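PDB 3ESF: iron-containing superoxide dismutase B2 from Trypanosoma brucei, which probably destroys toxic superoxide radicals formed within cells, converting them to hydrogen peroxide and oxygen at a bound iron ion. Local coordinates for residues L8-D13 with M83-G88; T26-K31 with F74-Y79. The protein carries 1 engineered substitution. One frame throughout, in Å; residues are numbered along the deposited sequence.

In the fold
Both contacts belong to the alpha-hairpin region: contact 2 joins its two long helices, contact 1 the loops that flank them. Contact 2 is fully buried, where helices 22-45 and 64-81 each send a histidine to one iron; contact 1 lies further from the centre of the chain, partly buried, and joins the loop preceding the first of these helices to the loop following the second. Metal bonds and a water bridge dominate the inner site, whereas a tryptophan hydrogen bond and apolar packing make the outer one. The two meet directly: L8 packs on Y29, and Y12 OH lies 2.5 Å from D30 OD1, a probable hydrogen bond. The second subunit reaches F27 and K31 of contact 2 but neither segment of contact 1.

Contact 1: L8-D13 with M83-G88; sequences LPWGYD and MSPNGG
W10 and S84 mark the nearest approach of two irregular loop backbones, their CA atoms 7.0 Å apart, and the indole of W10 bridges the interval. Its pyrrole side does most of the touching. NE1 gives a hydrogen bond to the backbone O of M83 (2.9 Å), but a bent one, with 138° at the hydrogen. The donor stands above the carbonyl plane, 60° out of it, and the oxygen lies somewhat off the indole plane, close to the ring edge. Next to NE1, CD1 meets CD of P85 at 3.6 Å; the proline crosses obliquely at this corner, its CD also near W10 CG and CB and its CG approaching W10 CB. On the benzene side the methionine makes a looser contact, CE of M83 to CZ2 of W10 at 4.1 Å. The bend of the M83 chain at chi3 (-64°) brings this methyl round to the indole. CD of P9 lies over one indole face, toward its rim.

P85 belongs to a type I beta turn from S84 to G87, closed by G87 N to S84 O. S84 OG accepts from N86 N at 2.9 Å, an ST turn within the same bend.

W80 O, in the last turn of helix 64-81, is a second acceptor for W10 NE1, and the M83 side chain also packs on F182 and V185 of helix 175-185. One indole N-H therefore serves two backbone carbonyls, tying the N-terminal loop to the chain that leaves the hairpin, while P85 and M83 add apolar contacts at CD1 and CZ2.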
# COMPACT_ATOMS: atom_id res chain seq x y z
N LEU A 8 3.54 1.47 -23.18
CA LEU A 8 4.83 1.57 -22.50
C LEU A 8 5.83 2.20 -23.48
O LEU A 8 5.82 1.87 -24.65
CB LEU A 8 5.30 0.19 -22.06
CG LEU A 8 4.51 -0.48 -20.92
CD1 LEU A 8 4.72 -1.97 -20.95
CD2 LEU A 8 4.92 0.09 -19.56
N PRO A 9 6.66 3.15 -23.00
CA PRO A 9 7.59 3.82 -23.92
C PRO A 9 8.62 2.86 -24.55
O PRO A 9 9.03 3.08 -25.67
CB PRO A 9 8.26 4.88 -23.04
CG PRO A 9 7.29 5.05 -21.82
CD PRO A 9 6.75 3.67 -21.62
N TRP A 10 8.94 1.77 -23.84
CA TRP A 10 10.05 0.90 -24.21
C TRP A 10 9.70 -0.59 -24.24
O TRP A 10 10.61 -1.43 -24.26
CB TRP A 10 11.23 1.13 -23.26
CG TRP A 10 10.81 1.69 -21.94
CD1 TRP A 10 11.02 2.97 -21.49
CD2 TRP A 10 10.08 1.02 -20.91
NE1 TRP A 10 10.48 3.13 -20.25
CE2 TRP A 10 9.89 1.96 -19.86
CE3 TRP A 10 9.55 -0.28 -20.76
CZ2 TRP A 10 9.21 1.64 -18.67
CZ3 TRP A 10 8.90 -0.61 -19.58
CH2 TRP A 10 8.72 0.36 -18.55
N GLY A 11 8.41 -0.92 -24.21
CA GLY A 11 7.94 -2.31 -24.37
C GLY A 11 7.89 -3.07 -23.05
O GLY A 11 8.53 -2.66 -22.09
N TYR A 12 7.17 -4.18 -23.01
CA TYR A 12 6.98 -4.93 -21.75
C TYR A 12 8.30 -5.41 -21.16
O TYR A 12 8.49 -5.39 -19.95
CB TYR A 12 6.02 -6.13 -21.93
CG TYR A 12 4.57 -5.71 -22.07
CD1 TYR A 12 3.99 -5.56 -23.33
CD2 TYR A 12 3.79 -5.42 -20.94
CE1 TYR A 12 2.67 -5.16 -23.48
CE2 TYR A 12 2.46 -5.02 -21.07
CZ TYR A 12 1.91 -4.89 -22.34
OH TYR A 12 0.61 -4.49 -22.49
N ASP A 13 9.21 -5.83 -22.04
CA ASP A 13 10.52 -6.36 -21.61
C ASP A 13 11.61 -5.31 -21.61
O ASP A 13 12.78 -5.65 -21.45
CB ASP A 13 10.93 -7.54 -22.49
CG ASP A 13 11.23 -7.13 -23.94
OD1 ASP A 13 11.02 -5.94 -24.31
OD2 ASP A 13 11.64 -8.01 -24.71
N MET A 83 11.50 6.38 -16.51
CA MET A 83 12.45 5.27 -16.64
C MET A 83 12.76 4.99 -18.09
O MET A 83 11.97 5.32 -18.99
CB MET A 83 11.91 4.02 -15.94
CG MET A 83 11.47 4.27 -14.48
SD MET A 83 10.98 2.74 -13.68
CE MET A 83 9.52 2.24 -14.66
N SER A 84 13.94 4.40 -18.33
CA SER A 84 14.39 4.10 -19.68
C SER A 84 15.42 2.97 -19.64
O SER A 84 16.17 2.86 -18.67
CB SER A 84 14.99 5.35 -20.34
OG SER A 84 15.70 5.02 -21.50
N PRO A 85 15.45 2.14 -20.70
CA PRO A 85 16.53 1.15 -20.77
C PRO A 85 17.90 1.82 -20.91
O PRO A 85 18.93 1.18 -20.63
CB PRO A 85 16.18 0.32 -22.01
CG PRO A 85 15.25 1.18 -22.81
CD PRO A 85 14.52 2.04 -21.83
N ASN A 86 17.91 3.08 -21.33
CA ASN A 86 19.12 3.87 -21.44
C ASN A 86 19.28 4.95 -20.36
O ASN A 86 20.05 5.91 -20.52
CB ASN A 86 19.22 4.43 -22.85
CG ASN A 86 19.34 3.31 -23.89
OD1 ASN A 86 20.36 2.64 -23.98
ND2 ASN A 86 18.27 3.08 -24.64
N GLY A 87 18.59 4.73 -19.25
CA GLY A 87 18.57 5.62 -18.10
C GLY A 87 19.72 5.34 -17.17
O GLY A 87 20.64 4.59 -17.52
N GLY A 88 19.68 5.98 -16.00
CA GLY A 88 20.71 5.83 -14.99
C GLY A 88 21.76 6.92 -15.01
O GLY A 88 21.67 7.89 -15.76

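Contact 2: T26-K31 with F74-Y79; sequences TFHYDK and FNHNFY. With FE (Fe (III) ion), chain E.
H28 reaches from helix 22-45 toward H76 and Y79 of helix 64-81, and its imidazole carries the contact. CB points at the opposing helix, and CG, anti to the backbone N (chi1 -163°), directs the ring so that NE2 faces H76 and CE1 faces Y79. On one side of the ring ND1 donates to a water that lies in the imidazole plane at 2.8 Å. That water also hydrogen-bonds to Y79 OH, lying in the plane of the phenol as well, so it links the two side chains. CE1 comes next and meets CE2 of Y79 at 3.5 Å; the rings approach rim to rim, with their planes turned by 51°. On the other side CD2 passes H76 CD2. At the tip, NE2 binds the iron at 2.2 Å.

Two helices packed as a hairpin, each giving one histidine to the metal, characterise the N-terminal domain of iron and manganese superoxide dismutases; D161 and H165 from the C-terminal domain complete the protein ligands. H76 NE2 takes its place on the iron at 2.2 Å, and the two imidazoles stand almost perpendicular, at 85°. Their NE2 atoms are close because they share the metal, not through a hydrogen bond. A water 2.1 Å from the iron is a further ligand. Behind H76, ND1 is hydrogen-bonded to Q72 O one turn earlier, so that, with the iron on NE2, the ring is held at both nitrogens, and Y79 OH is also hydrogen-bonded to Y178 OH.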
# COMPACT_ATOMS: atom_id res chain seq x y z
N THR A 26 4.51 -6.26 -16.92
CA THR A 26 3.22 -6.77 -17.46
C THR A 26 2.10 -6.65 -16.45
O THR A 26 1.06 -6.06 -16.77
CB THR A 26 3.31 -8.23 -17.92
OG1 THR A 26 4.23 -8.31 -19.01
CG2 THR A 26 1.97 -8.71 -18.42
N PHE A 27 2.28 -7.20 -15.25
CA PHE A 27 1.22 -7.07 -14.23
C PHE A 27 0.96 -5.60 -13.91
O PHE A 27 -0.19 -5.19 -13.80
CB PHE A 27 1.50 -7.91 -12.96
CG PHE A 27 1.08 -9.35 -13.09
CD1 PHE A 27 -0.22 -9.74 -12.77
CD2 PHE A 27 1.96 -10.29 -13.60
CE1 PHE A 27 -0.62 -11.07 -12.92
CE2 PHE A 27 1.58 -11.62 -13.75
CZ PHE A 27 0.29 -12.01 -13.42
N HIS A 28 2.02 -4.81 -13.79
CA HIS A 28 1.87 -3.44 -13.33
C HIS A 28 1.08 -2.56 -14.34
O HIS A 28 0.15 -1.81 -13.97
CB HIS A 28 3.25 -2.85 -13.03
CG HIS A 28 3.21 -1.62 -12.20
ND1 HIS A 28 4.33 -0.91 -11.87
CD2 HIS A 28 2.17 -0.96 -11.64
CE1 HIS A 28 3.99 0.14 -11.14
NE2 HIS A 28 2.68 0.13 -10.99
N TYR A 29 1.45 -2.71 -15.62
CA TYR A 29 0.79 -2.00 -16.71
C TYR A 29 -0.56 -2.64 -17.05
O TYR A 29 -1.56 -1.93 -17.05
CB TYR A 29 1.69 -1.91 -17.97
CG TYR A 29 1.13 -1.06 -19.10
CD1 TYR A 29 1.47 0.31 -19.21
CD2 TYR A 29 0.28 -1.62 -20.07
CE1 TYR A 29 0.95 1.09 -20.25
CE2 TYR A 29 -0.25 -0.85 -21.08
CZ TYR A 29 0.09 0.51 -21.17
OH TYR A 29 -0.42 1.27 -22.21
N ASP A 30 -0.59 -3.95 -17.32
CA ASP A 30 -1.81 -4.60 -17.84
C ASP A 30 -2.93 -4.72 -16.79
O ASP A 30 -4.09 -4.61 -17.13
CB ASP A 30 -1.54 -5.99 -18.42
CG ASP A 30 -0.89 -5.95 -19.80
OD1 ASP A 30 -0.81 -4.86 -20.41
OD2 ASP A 30 -0.45 -7.02 -20.27
N LYS A 31 -2.54 -4.98 -15.54
CA LYS A 31 -3.51 -5.16 -14.46
C LYS A 31 -3.77 -3.85 -13.70
O LYS A 31 -4.88 -3.34 -13.75
CB LYS A 31 -3.14 -6.34 -13.55
CG LYS A 31 -2.85 -7.69 -14.31
CD LYS A 31 -4.10 -8.19 -15.05
CE LYS A 31 -4.12 -9.72 -15.29
NZ LYS A 31 -2.86 -10.34 -15.82
N PHE A 74 -2.41 9.30 -14.44
CA PHE A 74 -1.35 10.27 -14.71
C PHE A 74 -0.03 9.86 -14.04
O PHE A 74 1.02 9.92 -14.68
CB PHE A 74 -1.80 11.65 -14.26
CG PHE A 74 -0.75 12.67 -14.32
CD1 PHE A 74 -0.74 13.60 -15.37
CD2 PHE A 74 0.25 12.73 -13.35
CE1 PHE A 74 0.26 14.58 -15.44
CE2 PHE A 74 1.26 13.69 -13.43
CZ PHE A 74 1.26 14.63 -14.46
N ASN A 75 -0.10 9.42 -12.77
CA ASN A 75 1.09 9.03 -12.01
C ASN A 75 1.83 7.89 -12.69
O ASN A 75 3.03 7.92 -12.77
CB ASN A 75 0.74 8.62 -10.56
CG ASN A 75 0.29 9.79 -9.70
OD1 ASN A 75 0.43 10.96 -10.07
ND2 ASN A 75 -0.26 9.47 -8.56
N HIS A 76 1.10 6.87 -13.16
CA HIS A 76 1.72 5.73 -13.85
C HIS A 76 2.28 6.10 -15.20
O HIS A 76 3.33 5.60 -15.58
CB HIS A 76 0.72 4.59 -13.99
CG HIS A 76 0.49 3.85 -12.72
ND1 HIS A 76 -0.36 4.32 -11.73
CD2 HIS A 76 1.07 2.74 -12.22
CE1 HIS A 76 -0.31 3.51 -10.70
NE2 HIS A 76 0.57 2.55 -10.96
N ASN A 77 1.57 6.94 -15.95
CA ASN A 77 2.09 7.46 -17.21
C ASN A 77 3.45 8.13 -16.97
O ASN A 77 4.43 7.87 -17.68
CB ASN A 77 1.13 8.47 -17.86
CG ASN A 77 -0.13 7.81 -18.46
OD1 ASN A 77 -0.19 6.60 -18.65
ND2 ASN A 77 -1.11 8.64 -18.82
N PHE A 78 3.47 8.99 -15.96
CA PHE A 78 4.66 9.77 -15.64
C PHE A 78 5.80 8.85 -15.15
O PHE A 78 6.97 9.04 -15.49
CB PHE A 78 4.31 10.82 -14.57
CG PHE A 78 5.22 12.01 -14.59
CD1 PHE A 78 5.08 12.99 -15.58
CD2 PHE A 78 6.21 12.15 -13.65
CE1 PHE A 78 5.94 14.09 -15.62
CE2 PHE A 78 7.06 13.26 -13.67
CZ PHE A 78 6.93 14.22 -14.65
N TYR A 79 5.43 7.86 -14.34
CA TYR A 79 6.36 6.81 -13.88
C TYR A 79 7.09 6.05 -15.01
O TYR A 79 8.30 5.90 -14.96
CB TYR A 79 5.57 5.81 -13.03
CG TYR A 79 6.33 4.59 -12.54
CD1 TYR A 79 7.51 4.72 -11.79
CD2 TYR A 79 5.85 3.30 -12.81
CE1 TYR A 79 8.18 3.60 -11.30
CE2 TYR A 79 6.50 2.18 -12.35
CZ TYR A 79 7.67 2.32 -11.59
OH TYR A 79 8.31 1.19 -11.12
FE FE E . 1.58 1.31 -9.52
O HOH W 1 7.11 -1.42 -11.73
O HOH W 2 0.80 2.58 -7.99